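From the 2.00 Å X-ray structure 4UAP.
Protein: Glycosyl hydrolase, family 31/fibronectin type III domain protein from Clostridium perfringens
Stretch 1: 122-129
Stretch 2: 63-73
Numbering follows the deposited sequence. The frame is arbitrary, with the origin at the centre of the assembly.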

# COMPACT_ATOMS: atom_id res chain seq x y z
N GLU A 122 17.00 -0.13 -9.43
CA GLU A 122 16.47 -1.32 -10.10
C GLU A 122 16.05 -2.37 -9.08
O GLU A 122 16.79 -2.66 -8.14
CB GLU A 122 17.51 -1.90 -11.07
CG GLU A 122 17.04 -3.10 -11.85
CD GLU A 122 18.05 -3.57 -12.89
OE1 GLU A 122 19.27 -3.35 -12.71
OE2 GLU A 122 17.63 -4.16 -13.91
N PHE A 123 14.86 -2.94 -9.25
CA PHE A 123 14.35 -3.92 -8.29
C PHE A 123 13.57 -5.00 -9.00
O PHE A 123 12.93 -4.72 -10.01
CB PHE A 123 13.41 -3.26 -7.28
CG PHE A 123 14.02 -2.14 -6.52
CD1 PHE A 123 14.90 -2.39 -5.48
CD2 PHE A 123 13.71 -0.83 -6.84
CE1 PHE A 123 15.46 -1.34 -4.77
CE2 PHE A 123 14.26 0.22 -6.14
CZ PHE A 123 15.13 -0.03 -5.10
N ASP A 124 13.59 -6.21 -8.47
CA ASP A 124 12.63 -7.21 -8.94
C ASP A 124 11.49 -7.42 -7.94
O ASP A 124 10.48 -8.06 -8.26
CB ASP A 124 13.31 -8.54 -9.23
CG ASP A 124 14.34 -8.90 -8.19
OD1 ASP A 124 14.07 -8.68 -7.00
OD2 ASP A 124 15.42 -9.41 -8.58
N LYS A 125 11.64 -6.88 -6.73
CA LYS A 125 10.63 -7.00 -5.68
C LYS A 125 10.64 -5.78 -4.77
O LYS A 125 11.70 -5.27 -4.42
CB LYS A 125 10.86 -8.27 -4.85
CG LYS A 125 9.92 -8.42 -3.69
CD LYS A 125 10.42 -9.47 -2.71
CE LYS A 125 10.06 -10.86 -3.15
NZ LYS A 125 10.54 -11.85 -2.14
N ILE A 126 9.45 -5.32 -4.37
CA ILE A 126 9.35 -4.24 -3.41
C ILE A 126 8.34 -4.65 -2.36
O ILE A 126 7.25 -5.12 -2.68
CB ILE A 126 8.96 -2.91 -4.08
CG1 ILE A 126 10.16 -2.37 -4.87
CG2 ILE A 126 8.51 -1.89 -3.04
CD1 ILE A 126 9.89 -1.08 -5.59
N VAL A 127 8.73 -4.53 -1.10
CA VAL A 127 7.83 -4.91 -0.02
C VAL A 127 7.49 -3.66 0.75
O VAL A 127 8.38 -2.98 1.26
CB VAL A 127 8.45 -5.95 0.92
CG1 VAL A 127 7.45 -6.31 2.02
CG2 VAL A 127 8.88 -7.20 0.13
N ILE A 128 6.20 -3.35 0.80
CA ILE A 128 5.70 -2.15 1.47
C ILE A 128 4.93 -2.55 2.72
O ILE A 128 4.01 -3.35 2.64
CB ILE A 128 4.77 -1.33 0.56
CG1 ILE A 128 5.52 -0.94 -0.72
CG2 ILE A 128 4.22 -0.09 1.31
CD1 ILE A 128 4.66 -0.31 -1.78
N THR A 129 5.32 -2.01 3.86
CA THR A 129 4.66 -2.39 5.10
C THR A 129 3.97 -1.19 5.73
O THR A 129 4.62 -0.22 6.11
CB THR A 129 5.64 -3.01 6.10
OG1 THR A 129 6.37 -4.06 5.47
CG2 THR A 129 4.88 -3.59 7.28
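Stretch 2, residues 63-73: EPKTLENFTIY

Stretch 2 meets stretch 1 in two ways, first as a neighbouring strand and then as a layer packed across it. Its backbone is extended over Pro64-Lys65-Thr66-Leu67 and again over Phe70 to Tyr73, with a corner at Glu68, where phi/psi of -75/-43° break the beta conformation. Stretch 1 bends likewise at Asp124 (-104/-12°), so each chain passes from one kind of pairing to the other.

The backbone pairing is antiparallel. Phe123 and Lys65 form a hydrogen-bonded pair, their CA atoms 5.5 Å apart: Lys65 N donates to Phe123 O at 2.9 Å with an N-H...O angle of 169°, and Phe123 N donates to Lys65 O, also at 2.9 Å, with an angle of 160°. Glu122 and Thr66 form the adjoining non-hydrogen-bonded pair, with CA to CA at 4.1 Å. The same two carbonyls accept CA-H...O contacts, Glu122 CA to Lys65 O at 3.2 Å and Pro64 CA to Phe123 O at 3.4 Å.

Side chains at the bridges follow the strand alternation. Glu122 and Thr66 share one face, where Glu122 CB lies 3.8 Å from Thr66 CG2; Phe123 and Lys65 project from the other. Glu122 OE2 also approaches Pro64 CB to 3.3 Å.

Beyond the corners, strands 125-129 and 69-73 run in roughly the same direction, crossing at -30°. Their axes come no closer than 11.1 Å, so side chains fill the gap. Ile126, Ile128, Phe70 and Ile72 all point toward the opposing stretch. Ile126 CG2 lies 3.9 Å from Phe70 CE2, Ile128 CD1 reaches Phe70 CE1 at 3.5 Å, and Ile128 CG2 meets Ile72 CD1 at 4.0 Å. Leu67 links both regions: its CD1 is 3.4 Å from Ile126 CD1 and 4.1 Å from Phe123 CD2. Altogether the contact buries 513 Å², summed over both sides.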

# COMPACT_ATOMS: atom_id res chain seq x y z
N GLU A 63 10.52 -9.33 -14.31
CA GLU A 63 11.94 -9.09 -14.52
C GLU A 63 12.29 -7.76 -13.86
O GLU A 63 11.41 -6.92 -13.67
CB GLU A 63 12.29 -9.07 -16.01
CG GLU A 63 11.53 -8.03 -16.81
N PRO A 64 13.57 -7.58 -13.49
CA PRO A 64 13.99 -6.35 -12.81
C PRO A 64 13.54 -5.10 -13.57
O PRO A 64 13.54 -5.07 -14.79
CB PRO A 64 15.52 -6.47 -12.78
CG PRO A 64 15.77 -7.97 -12.79
CD PRO A 64 14.67 -8.54 -13.65
N LYS A 65 13.11 -4.09 -12.82
CA LYS A 65 12.65 -2.84 -13.41
C LYS A 65 13.41 -1.69 -12.79
O LYS A 65 13.68 -1.70 -11.59
CB LYS A 65 11.15 -2.65 -13.20
CG LYS A 65 10.30 -3.76 -13.78
CD LYS A 65 10.30 -3.72 -15.30
CE LYS A 65 9.59 -4.93 -15.89
NZ LYS A 65 9.49 -4.86 -17.37
N THR A 66 13.77 -0.70 -13.61
CA THR A 66 14.33 0.52 -13.06
C THR A 66 13.19 1.51 -12.85
O THR A 66 12.47 1.85 -13.79
CB THR A 66 15.43 1.10 -13.99
OG1 THR A 66 14.89 1.29 -15.30
CG2 THR A 66 16.59 0.10 -14.11
N LEU A 67 13.02 1.94 -11.61
CA LEU A 67 11.85 2.72 -11.20
C LEU A 67 12.17 4.17 -10.86
O LEU A 67 13.14 4.45 -10.17
CB LEU A 67 11.19 2.06 -9.97
CG LEU A 67 10.72 0.62 -10.11
CD1 LEU A 67 10.20 0.07 -8.78
CD2 LEU A 67 9.64 0.53 -11.20
N GLU A 68 11.35 5.09 -11.35
CA GLU A 68 11.43 6.48 -10.90
C GLU A 68 10.83 6.61 -9.50
O GLU A 68 11.40 7.28 -8.63
CB GLU A 68 10.70 7.41 -11.88
CG GLU A 68 11.35 7.48 -13.27
CD GLU A 68 12.62 8.34 -13.30
OE1 GLU A 68 13.19 8.66 -12.23
OE2 GLU A 68 13.06 8.70 -14.42
N ASN A 69 9.69 5.96 -9.26
CA ASN A 69 9.04 6.02 -7.95
C ASN A 69 7.97 4.96 -7.80
O ASN A 69 7.58 4.33 -8.78
CB ASN A 69 8.42 7.41 -7.71
CG ASN A 69 7.10 7.61 -8.49
OD1 ASN A 69 6.08 6.98 -8.19
ND2 ASN A 69 7.13 8.50 -9.46
N PHE A 70 7.47 4.78 -6.58
CA PHE A 70 6.13 4.26 -6.45
C PHE A 70 5.33 5.25 -5.61
O PHE A 70 5.88 6.01 -4.81
CB PHE A 70 6.08 2.83 -5.90
CG PHE A 70 6.65 2.65 -4.52
CD1 PHE A 70 5.88 2.91 -3.40
CD2 PHE A 70 7.94 2.16 -4.35
CE1 PHE A 70 6.39 2.72 -2.13
CE2 PHE A 70 8.46 1.97 -3.07
CZ PHE A 70 7.69 2.24 -1.97
N THR A 71 4.02 5.26 -5.86
CA THR A 71 3.11 6.24 -5.30
C THR A 71 1.94 5.53 -4.65
O THR A 71 1.22 4.77 -5.30
CB THR A 71 2.58 7.19 -6.38
OG1 THR A 71 3.68 7.93 -6.94
CG2 THR A 71 1.56 8.15 -5.79
N ILE A 72 1.77 5.78 -3.35
CA ILE A 72 0.68 5.22 -2.57
C ILE A 72 -0.44 6.26 -2.49
O ILE A 72 -0.19 7.40 -2.09
CB ILE A 72 1.15 4.82 -1.15
CG1 ILE A 72 2.34 3.84 -1.24
CG2 ILE A 72 -0.00 4.22 -0.34
CD1 ILE A 72 3.03 3.56 0.09
N TYR A 73 -1.64 5.87 -2.89
CA TYR A 73 -2.79 6.76 -2.83
C TYR A 73 -3.58 6.48 -1.55
O TYR A 73 -4.10 5.38 -1.35
CB TYR A 73 -3.67 6.60 -4.06
CG TYR A 73 -3.01 7.11 -5.34
CD1 TYR A 73 -2.11 6.32 -6.04
CD2 TYR A 73 -3.31 8.39 -5.83
CE1 TYR A 73 -1.51 6.79 -7.21
CE2 TYR A 73 -2.70 8.87 -6.98
CZ TYR A 73 -1.82 8.06 -7.67
OH TYR A 73 -1.24 8.53 -8.82